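Local coordinates for protein ketol-acid reductoisomerase (NAD(+)) (uncultured archaeon GZfos26G2, PDB 4XDY) that catalyses the magnesium-dependent alkyl migration and NADH-dependent reduction of (S)-2-acetolactate to (R)-2,3-dihydroxy-isovalerate on the way to branched-chain amino acids, at residues A[222-225]-A[226-229]; A[233-236]-A[237-241]; A[240-243]-A[244-247]; A[249-252]-A[253-257]; A[259-262]-A[263-267]. All coordinates share one frame; numbering follows the deposited sequence.

Overall arrangement
Interactions 1 to 4 follow helix 225-254 of the C-terminal knotted domain from its first turn to its end, and interaction 5 continues on helix 257-270, which follows it in the chain. All five touch the second subunit. Interactions 1, 2, 3 and 5 are largely buried, although Gln245 gives interaction 3 an exposed flank; interaction 4 is only partly buried and carries a salt bridge on its outer side. Their chemistry changes with place: a proline-rich helix start in 1, ligand and dimer contacts in 2, paired glycines in 3, inhibitor, cofactor and metal contacts in 4, aromatic rings in 5. Interactions 2, 4 and 5 share the inhibitor; Ile239 packs on Met251, and Ile255 on Met263.

Interaction 1. Residues A[222-225]-A[226-229]; sequences GYPP and EMAY
The first turn of helix 225-254 is built here, with Pro224 at the N-cap and Pro225 just inside the helix. Ala228 N reaches back to Pro224 O (3.1 Å, 168° at the hydrogen), and Tyr229 N bonds to Pro225 O at 2.8 Å. Glu226 bends at its second torsion (chi2 81°), which folds the carboxylate back alongside the Pro225 ring: OE1 of Glu226 lies 3.6 Å from Pro225 CD. That same oxygen takes a hydrogen bond from the Met1 amino group of the second subunit. An alanine in place of Glu226 would probably leave that amino group without its mate and uncover one side of the Pro225 ring. Met227 runs out beside Pro224, its CE 4.1 Å from Pro224 CD. Its SD meets the edge of the Tyr223 ring, 4.1 Å from CD2 of Tyr223, a Met-aromatic contact. Beyond that ring the Tyr223 hydroxyl is hydrogen-bonded to Glu287 of the second subunit. Since a proline has no N-H to give, the two prolines join the turn through their carbonyl oxygens and ring carbons, while the polar ends of Tyr223 and Glu226 are spent on the dimer interface.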
# COMPACT_ATOMS: atom_id res chain seq x y z
N GLY A 222 -11.89 -16.29 -15.71
CA GLY A 222 -12.27 -15.69 -16.97
C GLY A 222 -12.38 -14.18 -16.91
O GLY A 222 -12.80 -13.58 -17.89
N TYR A 223 -11.89 -13.52 -15.88
CA TYR A 223 -11.86 -12.06 -15.90
C TYR A 223 -10.58 -11.59 -16.58
O TYR A 223 -9.53 -12.24 -16.42
CB TYR A 223 -11.95 -11.49 -14.41
CG TYR A 223 -13.22 -11.90 -13.73
CD1 TYR A 223 -13.37 -13.16 -13.16
CD2 TYR A 223 -14.29 -11.01 -13.68
CE1 TYR A 223 -14.56 -13.56 -12.58
CE2 TYR A 223 -15.47 -11.39 -13.11
CZ TYR A 223 -15.65 -12.66 -12.59
OH TYR A 223 -16.81 -13.06 -12.04
N PRO A 224 -10.63 -10.47 -17.31
CA PRO A 224 -9.46 -9.99 -18.10
C PRO A 224 -8.31 -9.64 -17.13
O PRO A 224 -8.56 -9.12 -16.05
CB PRO A 224 -9.97 -8.71 -18.72
CG PRO A 224 -11.44 -8.84 -18.80
CD PRO A 224 -11.86 -9.76 -17.70
N PRO A 225 -7.09 -9.98 -17.50
CA PRO A 225 -5.97 -9.61 -16.67
C PRO A 225 -5.81 -8.14 -16.41
O PRO A 225 -5.32 -7.78 -15.30
CB PRO A 225 -4.74 -10.26 -17.42
CG PRO A 225 -5.17 -10.27 -18.86
CD PRO A 225 -6.65 -10.55 -18.82
N GLU A 226 -6.25 -7.26 -17.31
CA GLU A 226 -6.20 -5.84 -17.01
C GLU A 226 -7.11 -5.46 -15.81
O GLU A 226 -6.78 -4.62 -14.96
CB GLU A 226 -6.60 -5.04 -18.22
CG GLU A 226 -5.65 -5.22 -19.41
CD GLU A 226 -5.88 -6.47 -20.20
OE1 GLU A 226 -6.87 -7.23 -20.07
OE2 GLU A 226 -4.97 -6.66 -21.02
N MET A 227 -8.27 -6.12 -15.80
CA MET A 227 -9.25 -5.94 -14.70
C MET A 227 -8.71 -6.44 -13.36
O MET A 227 -8.75 -5.74 -12.37
CB MET A 227 -10.54 -6.59 -15.14
CG MET A 227 -11.72 -6.32 -14.20
SD MET A 227 -13.18 -7.22 -14.75
CE MET A 227 -13.51 -6.34 -16.28
N ALA A 228 -8.11 -7.64 -13.36
CA ALA A 228 -7.46 -8.21 -12.22
C ALA A 228 -6.34 -7.38 -11.74
O ALA A 228 -6.16 -7.18 -10.55
CB ALA A 228 -7.01 -9.63 -12.51
N TYR A 229 -5.57 -6.77 -12.65
CA TYR A 229 -4.55 -5.79 -12.23
C TYR A 229 -5.02 -4.55 -11.52
O TYR A 229 -4.48 -4.19 -10.49
CB TYR A 229 -3.60 -5.40 -13.44
CG TYR A 229 -2.53 -4.45 -12.98
CD1 TYR A 229 -2.65 -3.09 -13.09
CD2 TYR A 229 -1.32 -4.92 -12.57
CE1 TYR A 229 -1.70 -2.22 -12.59
CE2 TYR A 229 -0.35 -4.09 -12.11
CZ TYR A 229 -0.51 -2.78 -12.12
OH TYR A 229 0.50 -1.99 -11.64

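Interaction 2. Residues A[233-236]-A[237-241]; sequences VHEM and KLIVD. With HIO (N-hydroxy-N-isopropyloxamic acid), chain I.
Val233 O stands 4.0 Å from Lys237 N, longer than a usual helical bond, and takes Met236 N of its own segment instead. Next, His234 O looks at the side of Leu238, 4.1 Å from its CG, while the imidazole meets Trp244 of the second subunit. Glu235 works at both ends. Its carbonyl O receives Ile239 N at 3.1 Å and a weak bond from Leu238 N. Its side chain is stretched out, with CG opposite the backbone N (chi1 -165°), and carries OE2 to 2.5 Å from O3 of the N-hydroxy-N-isopropyloxamic acid. This helical turn of the knotted domain thus forms one wall of the active site, where Glu235 is predicted to bind the second magnesium; here its side chain lies about 4 Å from a magnesium ion. Replacing Glu235 by an alanine would probably leave the inhibitor's O3 without its carboxylate neighbour and open a gap beside the ligand. One turn on, Ile239 adds a greasy patch, its CD1 3.4 Å from C41 of the inhibitor. Met236 sits on another side of the helix: its O binds Val240 N, and its SD touches Val240 CG2 at 4.0 Å. Lys237 bends so that NZ reaches the syn lone pair of Asp241 OD2 at 2.7 Å, and the same NZ is salt-bridged to Asp241 of the second subunit.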
# COMPACT_ATOMS: atom_id res chain seq x y z
N VAL A 233 -3.92 -4.96 -7.69
CA VAL A 233 -2.61 -4.30 -7.55
C VAL A 233 -2.69 -2.80 -7.57
O VAL A 233 -2.30 -2.17 -6.57
CB VAL A 233 -1.62 -4.79 -8.67
CG1 VAL A 233 -0.25 -4.17 -8.45
CG2 VAL A 233 -1.55 -6.32 -8.68
N HIS A 234 -3.21 -2.17 -8.63
CA HIS A 234 -3.22 -0.72 -8.67
C HIS A 234 -4.03 -0.11 -7.49
O HIS A 234 -3.57 0.80 -6.85
CB HIS A 234 -3.81 -0.22 -9.99
CG HIS A 234 -3.69 1.22 -10.20
ND1 HIS A 234 -2.55 1.80 -10.76
CD2 HIS A 234 -4.53 2.26 -9.90
CE1 HIS A 234 -2.68 3.11 -10.74
NE2 HIS A 234 -3.89 3.42 -10.33
N GLU A 235 -5.16 -0.70 -7.15
CA GLU A 235 -5.99 -0.14 -6.07
C GLU A 235 -5.40 -0.38 -4.68
O GLU A 235 -5.66 0.36 -3.74
CB GLU A 235 -7.40 -0.68 -6.16
CG GLU A 235 -8.36 0.15 -5.31
CD GLU A 235 -9.81 -0.19 -5.51
OE1 GLU A 235 -10.19 -0.92 -6.44
OE2 GLU A 235 -10.63 0.33 -4.66
N MET A 236 -4.51 -1.35 -4.56
CA MET A 236 -3.93 -1.64 -3.24
C MET A 236 -3.22 -0.45 -2.64
O MET A 236 -3.31 -0.18 -1.42
CB MET A 236 -2.99 -2.79 -3.35
CG MET A 236 -2.35 -3.29 -2.06
SD MET A 236 -3.59 -4.04 -0.92
CE MET A 236 -3.51 -5.68 -1.53
N LYS A 237 -2.54 0.32 -3.51
CA LYS A 237 -1.87 1.51 -3.02
C LYS A 237 -2.83 2.55 -2.49
O LYS A 237 -2.57 3.27 -1.49
CB LYS A 237 -1.02 2.08 -4.18
CG LYS A 237 -0.25 3.38 -3.85
CD LYS A 237 -0.95 4.66 -4.29
CE LYS A 237 0.03 5.82 -4.32
NZ LYS A 237 0.52 6.22 -2.97
N LEU A 238 -3.97 2.64 -3.11
CA LEU A 238 -4.94 3.68 -2.72
C LEU A 238 -5.59 3.37 -1.35
O LEU A 238 -5.81 4.29 -0.50
CB LEU A 238 -6.04 3.83 -3.78
CG LEU A 238 -5.47 4.04 -5.20
CD1 LEU A 238 -6.63 4.24 -6.17
CD2 LEU A 238 -4.54 5.18 -5.29
N ILE A 239 -5.80 2.08 -1.14
CA ILE A 239 -6.34 1.55 0.11
C ILE A 239 -5.33 1.62 1.25
O ILE A 239 -5.61 2.05 2.37
CB ILE A 239 -6.83 0.09 -0.09
CG1 ILE A 239 -7.95 0.07 -1.09
CG2 ILE A 239 -7.31 -0.55 1.25
CD1 ILE A 239 -9.16 0.90 -0.70
N VAL A 240 -4.12 1.16 0.98
CA VAL A 240 -3.07 1.21 1.99
C VAL A 240 -2.76 2.62 2.41
O VAL A 240 -2.48 2.88 3.63
CB VAL A 240 -1.81 0.42 1.54
CG1 VAL A 240 -0.69 0.62 2.50
CG2 VAL A 240 -2.10 -1.06 1.38
N ASP A 241 -2.85 3.57 1.47
CA ASP A 241 -2.68 5.00 1.83
C ASP A 241 -3.65 5.44 2.92
O ASP A 241 -3.27 6.19 3.81
CB ASP A 241 -2.82 5.93 0.61
CG ASP A 241 -1.55 5.93 -0.28
OD1 ASP A 241 -0.51 5.34 0.11
OD2 ASP A 241 -1.62 6.54 -1.38
C1 HIO I . -15.98 -0.40 -2.19
O11 HIO I . -17.00 -1.03 -2.29
O12 HIO I . -15.75 0.53 -1.43
C2 HIO I . -14.97 -0.71 -3.28
O2 HIO I . -15.40 -1.22 -4.34
N3 HIO I . -13.70 -0.42 -3.22
O3 HIO I . -13.04 -0.44 -4.57
C4 HIO I . -12.95 -0.07 -2.03
C41 HIO I . -11.74 -0.98 -1.76
C42 HIO I . -12.55 1.38 -2.26

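Interaction 3. Residues A[240-243]-A[244-247]; sequences VDLV and WQGG
Trp244 N bonds to Val240 O at 2.8 Å (163° at the hydrogen), one rung of the i to i+4 ladder in helix 225-254 of the knotted domain. The tight part is this backbone core. Gly246 N follows on Leu242 O at 2.9 Å, and Gly247 N on Val243 O. Gly247 has a positive phi (74°). The chain changes direction here, consistent with the way Leu242 packs on Arg250, Met251 and Val254 further along. Val243 is pressed against Gly247, its CG1 3.9 Å from Gly247 C, and it also touches Val233 of the second subunit.

The looser, exposed flank belongs to Gln245. Its chain runs extended back along the helix, so that CG lies 3.2 Å and CD 3.3 Å from Asp241 O, while OE1 passes Leu242 CD2 at 3.8 Å. None of the carboxamide's meetings within these two segments is a hydrogen bond; they are plain contacts. Trp244 is partly exposed; its CG stands opposite the backbone N (chi1 -167°), which leads the indole away from its own helix toward Lys237 of the second subunit, where it makes a cation-pi contact. Back at the glycines, the CA-H of Val243 points almost straight at Gly247 O, CA to O 3.5 Å.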
# COMPACT_ATOMS: atom_id res chain seq x y z
N VAL A 240 -4.12 1.16 0.98
CA VAL A 240 -3.07 1.21 1.99
C VAL A 240 -2.76 2.62 2.41
O VAL A 240 -2.48 2.88 3.63
CB VAL A 240 -1.81 0.42 1.54
CG1 VAL A 240 -0.69 0.62 2.50
CG2 VAL A 240 -2.10 -1.06 1.38
N ASP A 241 -2.85 3.57 1.47
CA ASP A 241 -2.68 5.00 1.83
C ASP A 241 -3.65 5.44 2.92
O ASP A 241 -3.27 6.19 3.81
CB ASP A 241 -2.82 5.93 0.61
CG ASP A 241 -1.55 5.93 -0.28
OD1 ASP A 241 -0.51 5.34 0.11
OD2 ASP A 241 -1.62 6.54 -1.38
N LEU A 242 -4.89 4.98 2.86
CA LEU A 242 -5.89 5.30 3.92
C LEU A 242 -5.51 4.74 5.29
O LEU A 242 -5.56 5.48 6.32
CB LEU A 242 -7.24 4.83 3.48
CG LEU A 242 -7.78 5.75 2.37
CD1 LEU A 242 -8.91 5.06 1.72
CD2 LEU A 242 -8.23 7.09 2.92
N VAL A 243 -5.05 3.51 5.28
CA VAL A 243 -4.61 2.86 6.52
C VAL A 243 -3.41 3.60 7.09
O VAL A 243 -3.29 3.82 8.30
CB VAL A 243 -4.28 1.40 6.34
CG1 VAL A 243 -3.80 0.80 7.69
CG2 VAL A 243 -5.46 0.59 5.82
N TRP A 244 -2.45 3.94 6.21
CA TRP A 244 -1.23 4.64 6.65
C TRP A 244 -1.58 5.96 7.33
O TRP A 244 -0.89 6.40 8.27
CB TRP A 244 -0.37 4.87 5.38
CG TRP A 244 1.03 5.27 5.65
CD1 TRP A 244 2.06 4.47 6.06
CD2 TRP A 244 1.56 6.56 5.45
NE1 TRP A 244 3.21 5.21 6.13
CE2 TRP A 244 2.93 6.49 5.73
CE3 TRP A 244 1.02 7.75 4.95
CZ2 TRP A 244 3.78 7.61 5.60
CZ3 TRP A 244 1.87 8.87 4.85
CH2 TRP A 244 3.22 8.77 5.15
N GLN A 245 -2.58 6.64 6.80
CA GLN A 245 -2.99 7.99 7.24
C GLN A 245 -3.77 7.92 8.55
O GLN A 245 -3.58 8.76 9.41
CB GLN A 245 -3.91 8.64 6.23
CG GLN A 245 -3.18 9.17 5.00
CD GLN A 245 -4.08 9.39 3.76
OE1 GLN A 245 -5.33 9.41 3.82
NE2 GLN A 245 -3.42 9.53 2.61
N GLY A 246 -4.72 7.01 8.63
CA GLY A 246 -5.73 7.02 9.71
C GLY A 246 -6.11 5.66 10.25
O GLY A 246 -7.16 5.51 10.95
N GLY A 247 -5.30 4.64 10.02
CA GLY A 247 -5.58 3.29 10.48
C GLY A 247 -6.67 2.55 9.72
O GLY A 247 -7.27 3.07 8.76

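Interaction 4. Residues A[249-252]-A[253-257]; sequences KRMA and EVISN. With MG (magnesium ion), chain F; HIO (N-hydroxy-N-isopropyloxamic acid), chain I; NAI (1,4-dihydronicotinamide adenine dinucleotide), chain L.
Glu253 leans back over the preceding turn and touches Lys249 and Arg250 with every atom of its side chain. With CG anti to the carbonyl carbon (chi1 -84°), the chain is laid over the Lys249 carbonyl. CB rests 3.3 Å from Arg250 O, CG lies as close to Lys249 O, and CD slightly further from that oxygen. At the tip the carboxylate forks: OE2 meets Lys249 CE at 3.4 Å, the ammonium staying beyond salt-bridge range, while OE1 takes NH1 of Arg250 at 3.2 Å. OE1 lies in the guanidinium plane, but the flat groups are turned 76° apart, so a single N-H makes the bridge. Val254 CG2 sits over the centre of the guanidinium, 3.5 Å from Arg250 CZ. Ile255 CG2 packs on Met251 SD at 3.7 Å, and Ile255 N bonds to Met251 O. Beyond the helix, Ser256 N and OG hold the inhibitor's carboxylate, N to O12 at 2.8 Å and OG to O11 at 2.7 Å. Asn257 OD1 binds a magnesium ion with four waters, one hydrogen-bonded to O1A of the dinucleotide. Charged tips tie the last turn's outer side, while the loop after it grips an anion, consistent with Ser256's predicted substrate role.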
# COMPACT_ATOMS: atom_id res chain seq x y z
N LYS A 249 -9.49 2.20 10.91
CA LYS A 249 -10.64 3.06 11.10
C LYS A 249 -10.94 4.01 9.93
O LYS A 249 -12.08 4.12 9.45
CB LYS A 249 -10.38 3.96 12.34
CG LYS A 249 -11.56 4.86 12.59
CD LYS A 249 -11.42 5.60 13.92
CE LYS A 249 -12.31 6.83 13.88
NZ LYS A 249 -12.72 7.24 15.24
N ARG A 250 -9.93 4.72 9.47
CA ARG A 250 -10.08 5.64 8.33
C ARG A 250 -10.48 4.92 7.06
O ARG A 250 -11.36 5.31 6.33
CB ARG A 250 -8.76 6.36 8.08
CG ARG A 250 -8.70 7.35 6.92
CD ARG A 250 -9.81 8.36 7.04
NE ARG A 250 -9.89 9.33 5.97
CZ ARG A 250 -11.03 9.96 5.63
NH1 ARG A 250 -12.21 9.77 6.25
NH2 ARG A 250 -10.96 10.79 4.64
N MET A 251 -9.77 3.84 6.80
CA MET A 251 -10.07 3.08 5.60
C MET A 251 -11.49 2.55 5.58
O MET A 251 -12.20 2.68 4.58
CB MET A 251 -8.99 2.00 5.44
CG MET A 251 -9.07 1.23 4.11
SD MET A 251 -10.09 -0.25 4.16
CE MET A 251 -8.92 -1.40 4.89
N ALA A 252 -11.93 1.95 6.70
CA ALA A 252 -13.25 1.42 6.81
C ALA A 252 -14.34 2.52 6.65
O ALA A 252 -15.45 2.21 6.23
CB ALA A 252 -13.44 0.74 8.17
N GLU A 253 -14.03 3.73 7.02
CA GLU A 253 -14.96 4.87 6.88
C GLU A 253 -15.16 5.25 5.41
O GLU A 253 -16.25 5.62 4.98
CB GLU A 253 -14.35 6.16 7.54
CG GLU A 253 -14.55 6.27 9.01
CD GLU A 253 -13.79 7.45 9.62
OE1 GLU A 253 -13.15 8.29 8.92
OE2 GLU A 253 -13.76 7.45 10.86
N VAL A 254 -14.10 5.13 4.63
CA VAL A 254 -14.09 5.60 3.22
C VAL A 254 -14.64 4.53 2.25
O VAL A 254 -15.45 4.85 1.38
CB VAL A 254 -12.68 6.09 2.81
CG1 VAL A 254 -12.64 6.37 1.32
CG2 VAL A 254 -12.24 7.29 3.68
N ILE A 255 -14.27 3.27 2.44
CA ILE A 255 -14.83 2.18 1.61
C ILE A 255 -16.34 2.15 1.80
O ILE A 255 -16.86 2.65 2.79
CB ILE A 255 -14.19 0.82 1.88
CG1 ILE A 255 -14.51 0.30 3.32
CG2 ILE A 255 -12.67 0.92 1.75
CD1 ILE A 255 -13.79 -0.98 3.61
N SER A 256 -17.04 1.46 0.92
CA SER A 256 -18.45 1.33 1.02
C SER A 256 -18.83 0.40 2.20
O SER A 256 -18.04 -0.43 2.64
CB SER A 256 -19.03 0.74 -0.23
OG SER A 256 -18.81 -0.67 -0.36
N ASN A 257 -20.06 0.54 2.68
CA ASN A 257 -20.55 -0.40 3.74
C ASN A 257 -20.57 -1.81 3.23
O ASN A 257 -20.24 -2.75 3.99
CB ASN A 257 -21.94 0.02 4.26
CG ASN A 257 -21.95 1.40 4.78
OD1 ASN A 257 -20.94 1.88 5.36
ND2 ASN A 257 -23.09 2.08 4.68
MG MG F . -19.64 3.48 5.80
C1 HIO I . -15.98 -0.40 -2.19
O11 HIO I . -17.00 -1.03 -2.29
O12 HIO I . -15.75 0.53 -1.43
C2 HIO I . -14.97 -0.71 -3.28
O2 HIO I . -15.40 -1.22 -4.34
N3 HIO I . -13.70 -0.42 -3.22
O3 HIO I . -13.04 -0.44 -4.57
C4 HIO I . -12.95 -0.07 -2.03
C41 HIO I . -11.74 -0.98 -1.76
C42 HIO I . -12.55 1.38 -2.26
PA NAI L . -21.76 6.46 1.31
O1A NAI L . -21.86 5.32 2.35
O2A NAI L . -20.72 7.50 1.50
O5B NAI L . -23.20 7.16 1.24
C5B NAI L . -23.44 8.35 0.47
C4B NAI L . -24.34 9.28 1.25
O4B NAI L . -25.61 8.60 1.33
C3B NAI L . -23.96 9.52 2.72
O3B NAI L . -22.97 10.50 2.89
C2B NAI L . -25.34 10.01 3.27
O2B NAI L . -25.53 11.42 3.17
C1B NAI L . -26.30 9.22 2.40
N9A NAI L . -26.98 8.14 3.18
C8A NAI L . -26.43 7.24 4.01
N7A NAI L . -27.36 6.39 4.52
C5A NAI L . -28.56 6.81 4.02
C6A NAI L . -29.94 6.40 4.19
N6A NAI L . -30.22 5.37 5.02
N1A NAI L . -30.92 7.04 3.49
C2A NAI L . -30.61 8.09 2.72
N3A NAI L . -29.34 8.53 2.50
C4A NAI L . -28.31 7.93 3.14
O3 NAI L . -21.76 5.70 -0.12
PN NAI L . -20.38 5.31 -0.92
O1N NAI L . -19.81 6.59 -1.51
O2N NAI L . -19.46 4.51 -0.05
O5D NAI L . -20.99 4.35 -2.00
C5D NAI L . -21.78 4.78 -3.14
C4D NAI L . -21.74 3.81 -4.29
O4D NAI L . -20.35 3.81 -4.78
C3D NAI L . -22.05 2.42 -3.94
O3D NAI L . -22.75 1.78 -5.04
C2D NAI L . -20.68 1.75 -3.75
O2D NAI L . -20.58 0.34 -3.91
C1D NAI L . -19.90 2.43 -4.90
N1N NAI L . -18.45 2.51 -4.68
C2N NAI L . -17.90 3.07 -3.60
C3N NAI L . -16.54 3.18 -3.38
C7N NAI L . -16.04 3.87 -2.25
O7N NAI L . -16.62 4.01 -1.12
N7N NAI L . -14.99 4.62 -2.47
C4N NAI L . -15.64 2.76 -4.49
C5N NAI L . -16.28 2.46 -5.72
C6N NAI L . -17.64 2.31 -5.82
O HOH W 1 -17.94 2.34 5.41
O HOH W 2 -18.55 5.16 6.29
O HOH W 3 -19.67 4.16 4.05
O HOH W 4 -21.04 4.27 7.16

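Interaction 5. Residues A[259-262]-A[263-267]; sequences AEYG and MWAVG. With HIO (N-hydroxy-N-isopropyloxamic acid), chain I.
Tyr261 and Ala265 meet one turn apart on helix 257-270 of the knotted domain, and the contact follows the regular i to i+4 pattern. The backbone bonds come first: Met263 N to Ala259 O at 2.7 Å, Trp264 N to Glu260 O, Ala265 N to Tyr261 O and Val266 N to Gly262 O, an unbroken ladder across the two segments.

The aromatic contacts lie on two sides of the helix. Ala265 CB stands over one face of the Tyr261 ring in a CH-pi contact, 4.2 Å from the centroid and 14° off the ring normal, displaced toward the CZ rim. The same ring is stacked with Trp295 of the second subunit. Met263 bends at its last torsion (chi3 55°), which turns CE onto a face of the neighbouring Trp264 indole, near its rim. That methyl also lies 4.1 Å from Glu260 CG, and so touches both the indole and the glutamate stem.

One contact reaches the ligand: Ala259 CB is 3.4 Å from O11 of the inhibitor's carboxylate, and Ala259 N donates to Ser256 OG, the N-cap of this helix.

The polar contacts gather at Glu260. Its OE1 is salt-bridged to Arg310 of the second subunit, so the carboxylate joins the dimer contact as well as its own helix. On the other oxygen a single water donates to Glu260 OE2 at 2.6 Å and, in the plane of the indole, accepts from Trp264 NE1 at 2.8 Å.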
# COMPACT_ATOMS: atom_id res chain seq x y z
N ALA A 259 -18.38 -3.11 1.15
CA ALA A 259 -16.99 -3.56 1.24
C ALA A 259 -16.57 -3.81 2.73
O ALA A 259 -15.79 -4.71 3.03
CB ALA A 259 -16.05 -2.54 0.62
N GLU A 260 -16.98 -2.89 3.60
CA GLU A 260 -16.69 -3.03 5.05
C GLU A 260 -17.29 -4.33 5.64
O GLU A 260 -16.59 -5.06 6.35
CB GLU A 260 -17.23 -1.79 5.79
CG GLU A 260 -16.72 -1.66 7.20
CD GLU A 260 -17.38 -0.47 7.93
OE1 GLU A 260 -18.40 0.07 7.44
OE2 GLU A 260 -16.87 -0.11 9.02
N TYR A 261 -18.54 -4.63 5.28
CA TYR A 261 -19.17 -5.92 5.60
C TYR A 261 -18.36 -7.04 5.03
O TYR A 261 -18.03 -8.00 5.73
CB TYR A 261 -20.58 -5.98 5.09
CG TYR A 261 -21.22 -7.33 5.33
CD1 TYR A 261 -21.58 -7.78 6.64
CD2 TYR A 261 -21.56 -8.13 4.27
CE1 TYR A 261 -22.15 -9.04 6.81
CE2 TYR A 261 -22.12 -9.37 4.45
CZ TYR A 261 -22.45 -9.81 5.74
OH TYR A 261 -23.04 -11.08 5.88
N GLY A 262 -18.00 -6.97 3.75
CA GLY A 262 -17.20 -8.03 3.14
C GLY A 262 -15.89 -8.22 3.84
O GLY A 262 -15.44 -9.36 4.00
N MET A 263 -15.21 -7.14 4.15
CA MET A 263 -13.94 -7.20 4.84
C MET A 263 -14.01 -8.10 6.12
O MET A 263 -13.18 -8.99 6.30
CB MET A 263 -13.51 -5.80 5.18
CG MET A 263 -12.26 -5.68 6.05
SD MET A 263 -11.51 -4.06 6.29
CE MET A 263 -12.92 -3.15 6.92
N TRP A 264 -15.00 -7.80 6.97
CA TRP A 264 -15.19 -8.55 8.23
C TRP A 264 -15.82 -9.90 8.04
O TRP A 264 -15.46 -10.88 8.77
CB TRP A 264 -15.90 -7.65 9.27
CG TRP A 264 -15.17 -6.41 9.62
CD1 TRP A 264 -15.67 -5.15 9.57
CD2 TRP A 264 -13.81 -6.28 10.05
NE1 TRP A 264 -14.74 -4.25 9.95
CE2 TRP A 264 -13.58 -4.90 10.24
CE3 TRP A 264 -12.77 -7.16 10.22
CZ2 TRP A 264 -12.37 -4.36 10.61
CZ3 TRP A 264 -11.51 -6.62 10.63
CH2 TRP A 264 -11.33 -5.23 10.81
N ALA A 265 -16.74 -10.02 7.08
CA ALA A 265 -17.36 -11.35 6.85
C ALA A 265 -16.46 -12.35 6.21
O ALA A 265 -16.49 -13.50 6.53
CB ALA A 265 -18.66 -11.18 6.11
N VAL A 266 -15.66 -11.92 5.21
CA VAL A 266 -14.93 -12.81 4.37
C VAL A 266 -13.40 -12.78 4.57
O VAL A 266 -12.71 -13.80 4.34
CB VAL A 266 -15.31 -12.52 2.88
CG1 VAL A 266 -14.56 -13.44 1.96
CG2 VAL A 266 -16.82 -12.65 2.68
N GLY A 267 -12.84 -11.64 4.94
CA GLY A 267 -11.38 -11.53 5.02
C GLY A 267 -10.75 -12.65 5.80
O GLY A 267 -9.77 -13.26 5.34
C1 HIO I . -15.98 -0.40 -2.19
O11 HIO I . -17.00 -1.03 -2.29
O12 HIO I . -15.75 0.53 -1.43
C2 HIO I . -14.97 -0.71 -3.28
O2 HIO I . -15.40 -1.22 -4.34
N3 HIO I . -13.70 -0.42 -3.22
O3 HIO I . -13.04 -0.44 -4.57
C4 HIO I . -12.95 -0.07 -2.03
C41 HIO I . -11.74 -0.98 -1.76
C42 HIO I . -12.55 1.38 -2.26
O HOH W 5 -15.17 -1.54 10.45